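Local coordinates for lysine-sensitive aspartokinase 3 (Escherichia coli, PDB 2J0W), which catalyses the ATP-dependent phosphorylation of L-aspartate to 4-phospho-L-aspartate, the first step of lysine biosynthesis, and is feedback-inhibited by lysine, at residues E113-G118 against Q182-S187; M146-R151 against T194-G199; L35-A40 against D202-L207. All coordinates share one frame; numbering follows the deposited sequence.

Interaction 1. Residues E113-G118 against Q182-S187; sequences ELVSHG and QGFIGS. With ASP (aspartic acid), chain B.
The chi1 of F184 (177°) swings the ring away from its own backbone N, and that of V115 (166°) does the same for CG1, which brings ring and methyl together beside the aspartate pocket of the amino acid kinase domain, whose wall F184 forms. The two side chains cross at about a right angle. V115 CG1 lies in the plane of the ring at its edge, 3.4 Å from F184 CE2. One face of the ring is occupied by the bound aspartate, whose CA sits over the ring centre and whose CB is 3.6 Å from F184 CG. A flat apolar residue suits this place because one ring serves both neighbours: its edge packs on helix 108-131 and its face gives the substrate's carbon skeleton an apolar surface. Cut back to an alanine, the side chain would lose its ring, which would probably open a gap beside V115 and leave CA and CB of the substrate without their flat support. V115 also packs on T45 and V49 of helix 44-51, so the residue at the ring edge is itself held between two helices. One residue further on, beta-branched I185 turns its CG2 branch to the helix, 3.8 Å from S116 CB. Small S116 admits this approach, and its hydroxyl is spent inside its own helix: S116 OG donates to E113 O at 2.6 Å, from 47° above the carbonyl plane.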
ATOM      1  N   GLU A 113       2.666  -1.308  37.077  1.00 43.30           N
ATOM      2  CA  GLU A 113       2.954  -0.929  38.460  1.00 41.05           C
ATOM      3  C   GLU A 113       4.072  -1.751  39.078  1.00 40.64           C
ATOM      4  O   GLU A 113       4.894  -1.238  39.832  1.00 39.10           O
ATOM      5  CB  GLU A 113       1.707  -1.072  39.320  1.00 37.35           C
ATOM      6  CG  GLU A 113       1.989  -0.898  40.813  1.00 44.52           C
ATOM      7  CD  GLU A 113       2.621   0.439  41.158  1.00 46.89           C
ATOM      8  OE1 GLU A 113       2.111   1.484  40.699  1.00 51.28           O
ATOM      9  OE2 GLU A 113       3.622   0.447  41.903  1.00 54.20           O
ATOM     10  N   LEU A 114       4.095  -3.038  38.772  1.00 39.61           N
ATOM     11  CA  LEU A 114       5.124  -3.895  39.319  1.00 34.02           C
ATOM     12  C   LEU A 114       6.415  -3.654  38.551  1.00 31.36           C
ATOM     13  O   LEU A 114       7.484  -3.525  39.142  1.00 31.20           O
ATOM     14  CB  LEU A 114       4.691  -5.352  39.191  1.00 38.95           C
ATOM     15  CG  LEU A 114       5.508  -6.386  39.952  1.00 43.48           C
ATOM     16  CD1 LEU A 114       4.796  -7.718  39.871  1.00 51.40           C
ATOM     17  CD2 LEU A 114       6.893  -6.485  39.371  1.00 41.13           C
ATOM     18  N   VAL A 115       6.330  -3.584  37.229  1.00 28.42           N
ATOM     19  CA  VAL A 115       7.552  -3.390  36.464  1.00 30.38           C
ATOM     20  C   VAL A 115       8.193  -2.042  36.713  1.00 29.78           C
ATOM     21  O   VAL A 115       9.393  -1.894  36.568  1.00 36.37           O
ATOM     22  CB  VAL A 115       7.328  -3.563  34.952  1.00 33.04           C
ATOM     23  CG1 VAL A 115       8.524  -3.014  34.201  1.00 32.08           C
ATOM     24  CG2 VAL A 115       7.145  -5.049  34.606  1.00 24.90           C
ATOM     25  N   SER A 116       7.407  -1.059  37.104  1.00 32.24           N
ATOM     26  CA  SER A 116       7.958   0.258  37.346  1.00 39.37           C
ATOM     27  C   SER A 116       9.067   0.197  38.404  1.00 44.27           C
ATOM     28  O   SER A 116      10.050   0.945  38.331  1.00 49.25           O
ATOM     29  CB  SER A 116       6.851   1.190  37.804  1.00 36.59           C
ATOM     30  OG  SER A 116       6.337   0.729  39.032  1.00 39.20           O
ATOM     31  N   HIS A 117       8.921  -0.704  39.372  1.00 42.10           N
ATOM     32  CA  HIS A 117       9.909  -0.860  40.446  1.00 40.81           C
ATOM     33  C   HIS A 117      11.396  -0.973  40.051  1.00 43.58           C
ATOM     34  O   HIS A 117      12.268  -0.591  40.837  1.00 45.94           O
ATOM     35  CB  HIS A 117       9.518  -2.047  41.330  1.00 33.65           C
ATOM     36  CG  HIS A 117       8.334  -1.770  42.205  1.00 43.69           C
ATOM     37  ND1 HIS A 117       7.067  -1.568  41.700  1.00 41.42           N
ATOM     38  CD2 HIS A 117       8.237  -1.589  43.543  1.00 38.78           C
ATOM     39  CE1 HIS A 117       6.242  -1.269  42.689  1.00 33.85           C
ATOM     40  NE2 HIS A 117       6.928  -1.274  43.817  1.00 40.91           N
ATOM     41  N   GLY A 118      11.686  -1.482  38.851  1.00 41.57           N
ATOM     42  CA  GLY A 118      13.067  -1.623  38.400  1.00 39.48           C
ATOM     43  C   GLY A 118      13.816  -0.302  38.317  1.00 41.68           C
ATOM     44  O   GLY A 118      14.871  -0.124  38.944  1.00 41.99           O
ATOM     45  N   GLN A 182      13.865   8.412  36.620  1.00 42.31           N
ATOM     46  CA  GLN A 182      13.685   7.199  35.816  1.00 41.17           C
ATOM     47  C   GLN A 182      12.945   7.307  34.492  1.00 40.09           C
ATOM     48  O   GLN A 182      11.936   7.997  34.377  1.00 45.81           O
ATOM     49  CB  GLN A 182      13.007   6.129  36.677  1.00 42.86           C
ATOM     50  CG  GLN A 182      11.834   6.630  37.502  1.00 32.44           C
ATOM     51  CD  GLN A 182      12.242   7.539  38.645  1.00 44.95           C
ATOM     52  OE1 GLN A 182      11.493   8.442  39.024  1.00 45.10           O
ATOM     53  NE2 GLN A 182      13.422   7.301  39.208  1.00 49.04           N
ATOM     54  N   GLY A 183      13.445   6.617  33.479  1.00 38.08           N
ATOM     55  CA  GLY A 183      12.761   6.649  32.201  1.00 42.68           C
ATOM     56  C   GLY A 183      11.797   5.477  32.166  1.00 47.96           C
ATOM     57  O   GLY A 183      11.711   4.731  33.147  1.00 47.65           O
ATOM     58  N   PHE A 184      11.065   5.326  31.061  1.00 47.88           N
ATOM     59  CA  PHE A 184      10.131   4.212  30.877  1.00 46.80           C
ATOM     60  C   PHE A 184       8.787   4.285  31.624  1.00 48.08           C
ATOM     61  O   PHE A 184       7.787   3.720  31.155  1.00 51.69           O
ATOM     62  CB  PHE A 184      10.850   2.911  31.237  1.00 44.12           C
ATOM     63  CG  PHE A 184       9.997   1.684  31.156  1.00 41.90           C
ATOM     64  CD1 PHE A 184       9.353   1.344  29.969  1.00 43.36           C
ATOM     65  CD2 PHE A 184       9.940   0.794  32.229  1.00 42.00           C
ATOM     66  CE1 PHE A 184       8.675   0.119  29.840  1.00 42.32           C
ATOM     67  CE2 PHE A 184       9.263  -0.444  32.116  1.00 36.48           C
ATOM     68  CZ  PHE A 184       8.633  -0.782  30.917  1.00 31.70           C
ATOM     69  N   ILE A 185       8.751   4.968  32.768  1.00 41.45           N
ATOM     70  CA  ILE A 185       7.517   5.052  33.539  1.00 41.25           C
ATOM     71  C   ILE A 185       6.823   6.409  33.587  1.00 41.51           C
ATOM     72  O   ILE A 185       7.429   7.454  33.336  1.00 39.87           O
ATOM     73  CB  ILE A 185       7.728   4.611  34.994  1.00 40.57           C
ATOM     74  CG1 ILE A 185       8.610   5.622  35.729  1.00 37.64           C
ATOM     75  CG2 ILE A 185       8.374   3.241  35.025  1.00 43.98           C
ATOM     76  CD1 ILE A 185       8.795   5.301  37.205  1.00 26.47           C
ATOM     77  N   GLY A 186       5.536   6.365  33.923  1.00 40.33           N
ATOM     78  CA  GLY A 186       4.746   7.573  34.028  1.00 43.02           C
ATOM     79  C   GLY A 186       3.554   7.319  34.927  1.00 44.12           C
ATOM     80  O   GLY A 186       3.467   6.263  35.550  1.00 45.33           O
ATOM     81  N   SER A 187       2.643   8.285  35.003  1.00 43.31           N
ATOM     82  CA  SER A 187       1.441   8.138  35.814  1.00 45.11           C
ATOM     83  C   SER A 187       0.283   8.682  35.017  1.00 44.85           C
ATOM     84  O   SER A 187       0.401   9.704  34.351  1.00 47.75           O
ATOM     85  CB  SER A 187       1.567   8.898  37.141  1.00 50.14           C
ATOM     86  OG  SER A 187       1.790  10.279  36.922  1.00 62.88           O
TER
HETATM   87  N   ASP B 502      13.545  -0.823  31.532  1.00 42.44           N
HETATM   88  CA  ASP B 502      12.692  -0.936  30.351  1.00 41.90           C
HETATM   89  C   ASP B 502      13.099  -2.241  29.633  1.00 39.52           C
HETATM   90  O   ASP B 502      13.889  -3.020  30.220  1.00 41.29           O
HETATM   91  CB  ASP B 502      12.852   0.340  29.468  1.00 43.10           C
HETATM   92  CG  ASP B 502      14.219   0.553  28.781  1.00 49.88           C
HETATM   93  OD1 ASP B 502      15.128  -0.317  28.962  1.00 40.29           O
HETATM   94  OD2 ASP B 502      14.396   1.597  28.055  1.00 53.01           O
HETATM   95  OXT ASP B 502      12.644  -2.456  28.457  1.00 42.23           O

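Interaction 2. Residues M146-R151 against T194-G199; sequences MRTNDR and TTLGRG. With ASP (aspartic acid), chain B.
T148 and T194 meet hydroxyl to hydroxyl, their side chains sliding past each other in opposite directions. T194 OG1 donates to T148 OG1 at 2.9 Å, and T148 OG1 in turn donates to the carbonyl of the next residue, N149 O, also at 2.9 Å and on a lone pair in the carbonyl plane. This short relay explains the threonines: each places a hydroxyl and a methyl on one branched carbon, so buried polar atoms are satisfied while the methyls fill the space around them. T148 OG1 stands between its backbone N and carbonyl carbon (chi1 74°), where it can face both partners; its CG2 is left to lie 4.1 Å from L196 CD2, and T194 CG2 rests 3.8 Å from N149 O.

Beyond this close-packed part the contact loosens toward solvent. N149 is partly exposed and closes an Asx turn, R151 N donating to its OD1 from well above the carbonyl plane; D150 is exposed, and the side chain of R151 is poorly ordered. The far end of residues 194-199 turns instead to the bound aspartate. Bent at chi2 and chi3, R198 holds aspartate OXT at its guanidinium edge, in plane, R198 NE donating to aspartate OXT at 2.8 Å and 166°, and G199 N donates to that same oxygen. The positive phi of G199 suits glycine. T194 belongs to a two-stranded antiparallel hairpin with strand 185-187, to which M146 and T148 also bond through their backbones, while M146 and L196 both pack on T204 of helix 200-211.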
ATOM      1  N   MET A 146       5.865  13.038  34.224  1.00 44.29           N
ATOM      2  CA  MET A 146       5.532  12.277  33.017  1.00 41.29           C
ATOM      3  C   MET A 146       4.086  11.800  32.956  1.00 39.94           C
ATOM      4  O   MET A 146       3.819  10.615  33.164  1.00 42.98           O
ATOM      5  CB  MET A 146       6.467  11.067  32.923  1.00 51.57           C
ATOM      6  CG  MET A 146       6.338  10.242  31.663  1.00 52.92           C
ATOM      7  SD  MET A 146       6.755  11.211  30.210  1.00 53.24           S
ATOM      8  CE  MET A 146       8.487  11.330  30.402  1.00 53.43           C
ATOM      9  N   ARG A 147       3.151  12.707  32.671  1.00 39.51           N
ATOM     10  CA  ARG A 147       1.737  12.342  32.580  1.00 34.28           C
ATOM     11  C   ARG A 147       1.442  11.649  31.268  1.00 37.54           C
ATOM     12  O   ARG A 147       1.874  12.113  30.211  1.00 42.84           O
ATOM     13  CB  ARG A 147       0.846  13.566  32.662  1.00 33.94           C
ATOM     14  CG  ARG A 147      -0.633  13.216  32.781  1.00 38.46           C
ATOM     15  CD  ARG A 147      -1.085  13.449  34.201  1.00 51.73           C
ATOM     16  NE  ARG A 147      -0.130  12.860  35.137  1.00 64.85           N
ATOM     17  CZ  ARG A 147       0.079  13.314  36.368  1.00 68.42           C
ATOM     18  NH1 ARG A 147      -0.606  14.365  36.810  1.00 63.85           N
ATOM     19  NH2 ARG A 147       0.974  12.725  37.151  1.00 62.48           N
ATOM     20  N   THR A 148       0.696  10.545  31.320  1.00 38.41           N
ATOM     21  CA  THR A 148       0.345   9.813  30.100  1.00 34.16           C
ATOM     22  C   THR A 148      -1.128   9.450  30.140  1.00 29.35           C
ATOM     23  O   THR A 148      -1.807   9.725  31.107  1.00 32.01           O
ATOM     24  CB  THR A 148       1.161   8.494  29.960  1.00 43.07           C
ATOM     25  OG1 THR A 148       0.670   7.512  30.889  1.00 40.08           O
ATOM     26  CG2 THR A 148       2.641   8.750  30.237  1.00 34.40           C
ATOM     27  N   ASN A 149      -1.622   8.841  29.076  1.00 32.21           N
ATOM     28  CA  ASN A 149      -3.004   8.410  29.035  1.00 37.43           C
ATOM     29  C   ASN A 149      -3.092   7.153  29.907  1.00 42.31           C
ATOM     30  O   ASN A 149      -2.159   6.831  30.640  1.00 39.59           O
ATOM     31  CB  ASN A 149      -3.398   8.047  27.607  1.00 40.50           C
ATOM     32  CG  ASN A 149      -2.445   7.051  26.989  1.00 47.23           C
ATOM     33  OD1 ASN A 149      -1.783   6.288  27.693  1.00 61.89           O
ATOM     34  ND2 ASN A 149      -2.374   7.044  25.667  1.00 53.57           N
ATOM     35  N   ASP A 150      -4.197   6.425  29.779  1.00 47.18           N
ATOM     36  CA  ASP A 150      -4.419   5.212  30.559  1.00 49.14           C
ATOM     37  C   ASP A 150      -4.155   3.924  29.785  1.00 49.85           C
ATOM     38  O   ASP A 150      -4.577   2.842  30.215  1.00 52.63           O
ATOM     39  CB  ASP A 150      -5.851   5.203  31.098  1.00 50.43           C
ATOM     40  CG  ASP A 150      -6.895   5.207  29.994  1.00 55.19           C
ATOM     41  OD1 ASP A 150      -8.046   5.618  30.271  1.00 68.96           O
ATOM     42  OD2 ASP A 150      -6.576   4.794  28.854  1.00 44.62           O
ATOM     43  N   ARG A 151      -3.471   4.037  28.647  1.00 46.31           N
ATOM     44  CA  ARG A 151      -3.147   2.864  27.834  1.00 45.80           C
ATOM     45  C   ARG A 151      -1.951   2.138  28.463  1.00 47.84           C
ATOM     46  O   ARG A 151      -0.807   2.390  28.080  1.00 47.35           O
ATOM     47  CB  ARG A 151      -2.786   3.284  26.405  1.00 44.20           C
ATOM     48  CG  ARG A 151      -2.516   2.092  25.504  1.00 52.87           C
ATOM     49  CD  ARG A 151      -2.311   2.485  24.068  1.00 78.37           C
ATOM     50  NE  ARG A 151      -2.274   1.315  23.191  1.00106.12           N
ATOM     51  CZ  ARG A 151      -3.233   0.393  23.119  1.00121.84           C
ATOM     52  NH1 ARG A 151      -4.318   0.487  23.878  1.00131.22           N
ATOM     53  NH2 ARG A 151      -3.117  -0.620  22.270  1.00125.76           N
ATOM     54  N   THR A 194       2.071   3.976  34.921  1.00 44.77           N
ATOM     55  CA  THR A 194       2.088   3.494  33.539  1.00 40.96           C
ATOM     56  C   THR A 194       3.521   3.353  33.066  1.00 37.60           C
ATOM     57  O   THR A 194       4.447   3.834  33.721  1.00 40.96           O
ATOM     58  CB  THR A 194       1.419   4.493  32.601  1.00 40.45           C
ATOM     59  OG1 THR A 194       2.080   5.763  32.732  1.00 34.28           O
ATOM     60  CG2 THR A 194      -0.069   4.634  32.937  1.00 32.83           C
ATOM     61  N   THR A 195       3.707   2.690  31.931  1.00 33.88           N
ATOM     62  CA  THR A 195       5.041   2.557  31.342  1.00 38.40           C
ATOM     63  C   THR A 195       4.878   2.928  29.872  1.00 42.90           C
ATOM     64  O   THR A 195       3.780   2.798  29.326  1.00 44.50           O
ATOM     65  CB  THR A 195       5.594   1.131  31.450  1.00 37.29           C
ATOM     66  OG1 THR A 195       4.754   0.217  30.721  1.00 31.67           O
ATOM     67  CG2 THR A 195       5.671   0.720  32.900  1.00 34.44           C
ATOM     68  N   LEU A 196       5.947   3.399  29.235  1.00 42.46           N
ATOM     69  CA  LEU A 196       5.885   3.815  27.829  1.00 38.86           C
ATOM     70  C   LEU A 196       6.117   2.678  26.826  1.00 39.16           C
ATOM     71  O   LEU A 196       6.027   2.890  25.617  1.00 40.88           O
ATOM     72  CB  LEU A 196       6.907   4.926  27.579  1.00 32.29           C
ATOM     73  CG  LEU A 196       6.781   6.094  28.562  1.00 41.99           C
ATOM     74  CD1 LEU A 196       8.104   6.844  28.664  1.00 33.72           C
ATOM     75  CD2 LEU A 196       5.635   7.019  28.129  1.00 30.94           C
ATOM     76  N   GLY A 197       6.397   1.472  27.314  1.00 33.84           N
ATOM     77  CA  GLY A 197       6.641   0.370  26.399  1.00 33.33           C
ATOM     78  C   GLY A 197       8.124   0.045  26.394  1.00 39.80           C
ATOM     79  O   GLY A 197       8.947   0.936  26.628  1.00 36.36           O
ATOM     80  N   ARG A 198       8.469  -1.218  26.134  1.00 40.37           N
ATOM     81  CA  ARG A 198       9.865  -1.645  26.135  1.00 39.31           C
ATOM     82  C   ARG A 198      10.785  -0.634  25.449  1.00 45.65           C
ATOM     83  O   ARG A 198      10.431  -0.067  24.411  1.00 49.82           O
ATOM     84  CB  ARG A 198      10.001  -3.002  25.447  1.00 32.70           C
ATOM     85  CG  ARG A 198       9.148  -4.110  26.057  1.00 42.56           C
ATOM     86  CD  ARG A 198       9.260  -4.149  27.579  1.00 45.81           C
ATOM     87  NE  ARG A 198      10.625  -4.391  28.046  1.00 44.73           N
ATOM     88  CZ  ARG A 198      11.112  -5.583  28.385  1.00 49.23           C
ATOM     89  NH1 ARG A 198      10.341  -6.663  28.311  1.00 57.55           N
ATOM     90  NH2 ARG A 198      12.373  -5.696  28.800  1.00 41.39           N
ATOM     91  N   GLY A 199      11.961  -0.406  26.035  1.00 43.10           N
ATOM     92  CA  GLY A 199      12.914   0.524  25.457  1.00 39.59           C
ATOM     93  C   GLY A 199      12.521   1.973  25.632  1.00 41.03           C
ATOM     94  O   GLY A 199      13.190   2.882  25.138  1.00 42.78           O
TER
HETATM   95  N   ASP B 502      13.545  -0.823  31.532  1.00 42.44           N
HETATM   96  CA  ASP B 502      12.692  -0.936  30.351  1.00 41.90           C
HETATM   97  C   ASP B 502      13.099  -2.241  29.633  1.00 39.52           C
HETATM   98  O   ASP B 502      13.889  -3.020  30.220  1.00 41.29           O
HETATM   99  CB  ASP B 502      12.852   0.340  29.468  1.00 43.10           C
HETATM  100  CG  ASP B 502      14.219   0.553  28.781  1.00 49.88           C
HETATM  101  OD1 ASP B 502      15.128  -0.317  28.962  1.00 40.29           O
HETATM  102  OD2 ASP B 502      14.396   1.597  28.055  1.00 53.01           O
HETATM  103  OXT ASP B 502      12.644  -2.456  28.457  1.00 42.23           O

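Interaction 3. Residues L35-A40 against D202-L207; sequences LVVLSA and DYTAAL. With ASP (aspartic acid), chain B.
V37 points its side chain from strand 33-38 toward helix 200-211 and divides its two methyls between successive residues of the helix. CG1 meets the methyl of T204, V37 CG1 to T204 CG2 being 4.3 Å, while V37 CG2 lies 4.3 Å from A205 CA and 4.5 Å from A205 CB. A branched valine suits a strand that must touch two helix positions at once, and alanine keeps the helix surface low enough for the strand to come near: the CA atoms of V37 and A205 are 6.2 Å apart. T204 is two-sided. Its methyl joins the apolar packing, and its OG1 bonds to the backbone N of F184 and to G200 O. Toward the end of the strand the contact passes into the substrate site, where S39 OG approaches aspartate OD1 at 3.4 Å and is hydrogen-bonded to S201 OG; D202, near the start of the helix, makes a salt bridge with K8 of the ATP site. Strand 33-38 lies between strands 5-9 and 178-182 in the mixed central sheet, so helix 200-211 packs on one face, through V37, while L38 sends its side chain to helix 108-131 on the other.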
ATOM      1  N   LEU A  35      20.487  16.486  34.034  1.00 54.75           N
ATOM      2  CA  LEU A  35      19.448  15.482  34.192  1.00 55.45           C
ATOM      3  C   LEU A  35      19.919  14.128  33.685  1.00 56.80           C
ATOM      4  O   LEU A  35      20.408  14.001  32.556  1.00 59.15           O
ATOM      5  CB  LEU A  35      18.181  15.904  33.442  1.00 57.97           C
ATOM      6  CG  LEU A  35      16.949  14.993  33.536  1.00 51.66           C
ATOM      7  CD1 LEU A  35      16.497  14.796  34.977  1.00 47.38           C
ATOM      8  CD2 LEU A  35      15.843  15.624  32.741  1.00 55.62           C
ATOM      9  N   VAL A  36      19.783  13.113  34.527  1.00 51.31           N
ATOM     10  CA  VAL A  36      20.184  11.778  34.129  1.00 52.73           C
ATOM     11  C   VAL A  36      18.937  10.904  34.108  1.00 52.33           C
ATOM     12  O   VAL A  36      18.048  11.041  34.956  1.00 51.34           O
ATOM     13  CB  VAL A  36      21.228  11.185  35.106  1.00 55.29           C
ATOM     14  CG1 VAL A  36      21.682   9.805  34.624  1.00 53.03           C
ATOM     15  CG2 VAL A  36      22.414  12.126  35.208  1.00 50.91           C
ATOM     16  N   VAL A  37      18.866  10.021  33.124  1.00 47.81           N
ATOM     17  CA  VAL A  37      17.729   9.138  32.996  1.00 50.07           C
ATOM     18  C   VAL A  37      18.254   7.719  33.022  1.00 52.14           C
ATOM     19  O   VAL A  37      19.106   7.352  32.212  1.00 55.03           O
ATOM     20  CB  VAL A  37      16.980   9.428  31.687  1.00 54.92           C
ATOM     21  CG1 VAL A  37      15.905   8.387  31.440  1.00 51.82           C
ATOM     22  CG2 VAL A  37      16.364  10.810  31.768  1.00 50.67           C
ATOM     23  N   LEU A  38      17.764   6.922  33.966  1.00 51.33           N
ATOM     24  CA  LEU A  38      18.224   5.544  34.087  1.00 49.39           C
ATOM     25  C   LEU A  38      17.136   4.531  33.837  1.00 44.59           C
ATOM     26  O   LEU A  38      15.976   4.768  34.160  1.00 43.21           O
ATOM     27  CB  LEU A  38      18.767   5.278  35.487  1.00 59.04           C
ATOM     28  CG  LEU A  38      19.946   6.068  36.043  1.00 60.45           C
ATOM     29  CD1 LEU A  38      20.197   5.592  37.468  1.00 55.28           C
ATOM     30  CD2 LEU A  38      21.181   5.868  35.174  1.00 62.30           C
ATOM     31  N   SER A  39      17.528   3.412  33.245  1.00 40.37           N
ATOM     32  CA  SER A  39      16.626   2.300  33.002  1.00 39.67           C
ATOM     33  C   SER A  39      16.980   1.449  34.210  1.00 42.88           C
ATOM     34  O   SER A  39      17.872   1.807  34.973  1.00 43.21           O
ATOM     35  CB  SER A  39      17.011   1.516  31.739  1.00 42.81           C
ATOM     36  OG  SER A  39      16.812   2.240  30.539  1.00 41.75           O
ATOM     37  N   ALA A  40      16.304   0.325  34.387  1.00 42.21           N
ATOM     38  CA  ALA A  40      16.613  -0.540  35.509  1.00 36.29           C
ATOM     39  C   ALA A  40      17.832  -1.345  35.088  1.00 35.27           C
ATOM     40  O   ALA A  40      18.144  -1.443  33.900  1.00 36.40           O
ATOM     41  CB  ALA A  40      15.433  -1.458  35.798  1.00 37.46           C
ATOM     42  N   ASP A 202      14.515   5.536  26.371  1.00 41.07           N
ATOM     43  CA  ASP A 202      15.095   6.440  25.368  1.00 44.21           C
ATOM     44  C   ASP A 202      14.104   7.556  25.156  1.00 45.88           C
ATOM     45  O   ASP A 202      14.446   8.749  25.128  1.00 44.61           O
ATOM     46  CB  ASP A 202      15.299   5.759  24.009  1.00 38.98           C
ATOM     47  CG  ASP A 202      16.403   4.737  24.024  1.00 45.52           C
ATOM     48  OD1 ASP A 202      17.461   5.007  24.650  1.00 41.35           O
ATOM     49  OD2 ASP A 202      16.212   3.669  23.388  1.00 40.77           O
ATOM     50  N   TYR A 203      12.860   7.136  24.997  1.00 45.63           N
ATOM     51  CA  TYR A 203      11.775   8.054  24.761  1.00 49.44           C
ATOM     52  C   TYR A 203      11.709   9.074  25.895  1.00 51.90           C
ATOM     53  O   TYR A 203      11.609  10.279  25.652  1.00 55.76           O
ATOM     54  CB  TYR A 203      10.475   7.259  24.631  1.00 49.65           C
ATOM     55  CG  TYR A 203       9.314   8.038  24.071  1.00 54.53           C
ATOM     56  CD1 TYR A 203       9.517   9.212  23.344  1.00 52.87           C
ATOM     57  CD2 TYR A 203       8.006   7.589  24.249  1.00 54.20           C
ATOM     58  CE1 TYR A 203       8.443   9.915  22.811  1.00 55.34           C
ATOM     59  CE2 TYR A 203       6.929   8.283  23.719  1.00 48.00           C
ATOM     60  CZ  TYR A 203       7.152   9.441  23.000  1.00 53.49           C
ATOM     61  OH  TYR A 203       6.089  10.105  22.438  1.00 49.00           O
ATOM     62  N   THR A 204      11.800   8.600  27.133  1.00 49.85           N
ATOM     63  CA  THR A 204      11.738   9.498  28.277  1.00 44.38           C
ATOM     64  C   THR A 204      12.820  10.566  28.203  1.00 41.19           C
ATOM     65  O   THR A 204      12.595  11.726  28.540  1.00 38.02           O
ATOM     66  CB  THR A 204      11.916   8.733  29.604  1.00 40.16           C
ATOM     67  OG1 THR A 204      10.871   7.768  29.745  1.00 54.76           O
ATOM     68  CG2 THR A 204      11.870   9.697  30.781  1.00 27.60           C
ATOM     69  N   ALA A 205      14.004  10.168  27.767  1.00 41.44           N
ATOM     70  CA  ALA A 205      15.112  11.103  27.697  1.00 44.40           C
ATOM     71  C   ALA A 205      14.836  12.211  26.704  1.00 45.00           C
ATOM     72  O   ALA A 205      15.090  13.372  26.990  1.00 45.77           O
ATOM     73  CB  ALA A 205      16.389  10.374  27.337  1.00 46.53           C
ATOM     74  N   ALA A 206      14.322  11.856  25.534  1.00 47.25           N
ATOM     75  CA  ALA A 206      13.999  12.857  24.527  1.00 49.48           C
ATOM     76  C   ALA A 206      12.858  13.752  25.013  1.00 53.63           C
ATOM     77  O   ALA A 206      12.889  14.966  24.816  1.00 58.49           O
ATOM     78  CB  ALA A 206      13.603  12.177  23.228  1.00 48.09           C
ATOM     79  N   LEU A 207      11.861  13.148  25.662  1.00 53.86           N
ATOM     80  CA  LEU A 207      10.686  13.873  26.158  1.00 55.10           C
ATOM     81  C   LEU A 207      10.985  14.999  27.138  1.00 55.89           C
ATOM     82  O   LEU A 207      10.501  16.126  26.974  1.00 55.62           O
ATOM     83  CB  LEU A 207       9.695  12.892  26.804  1.00 51.34           C
ATOM     84  CG  LEU A 207       9.082  11.846  25.862  1.00 47.09           C
ATOM     85  CD1 LEU A 207       8.478  10.710  26.674  1.00 48.50           C
ATOM     86  CD2 LEU A 207       8.042  12.498  24.957  1.00 39.27           C
TER
HETATM   87  N   ASP B 502      13.545  -0.823  31.532  1.00 42.44           N
HETATM   88  CA  ASP B 502      12.692  -0.936  30.351  1.00 41.90           C
HETATM   89  C   ASP B 502      13.099  -2.241  29.633  1.00 39.52           C
HETATM   90  O   ASP B 502      13.889  -3.020  30.220  1.00 41.29           O
HETATM   91  CB  ASP B 502      12.852   0.340  29.468  1.00 43.10           C
HETATM   92  CG  ASP B 502      14.219   0.553  28.781  1.00 49.88           C
HETATM   93  OD1 ASP B 502      15.128  -0.317  28.962  1.00 40.29           O
HETATM   94  OD2 ASP B 502      14.396   1.597  28.055  1.00 53.01           O
HETATM   95  OXT ASP B 502      12.644  -2.456  28.457  1.00 42.23           O

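How the interactions relate
All three contacts are largely buried in the amino acid kinase domain and share the bound aspartate, but they reach it differently. Interaction 3 is apolar packing of central sheet on helix, and interaction 1 is likewise apolar but lays a ring against the substrate's carbons. Interaction 2 alone has a hydrogen bond between its segments, and of the three its touching residues alone include a partly exposed one, N149; it also supplies the charged grip on the carboxylate. Interactions 1 and 2 hold the two strands of one hairpin, tied where F184 O accepts from L196 N at 2.7 Å. Interactions 2 and 3 also meet where M146 CE packs 3.8 Å from L207 CD1.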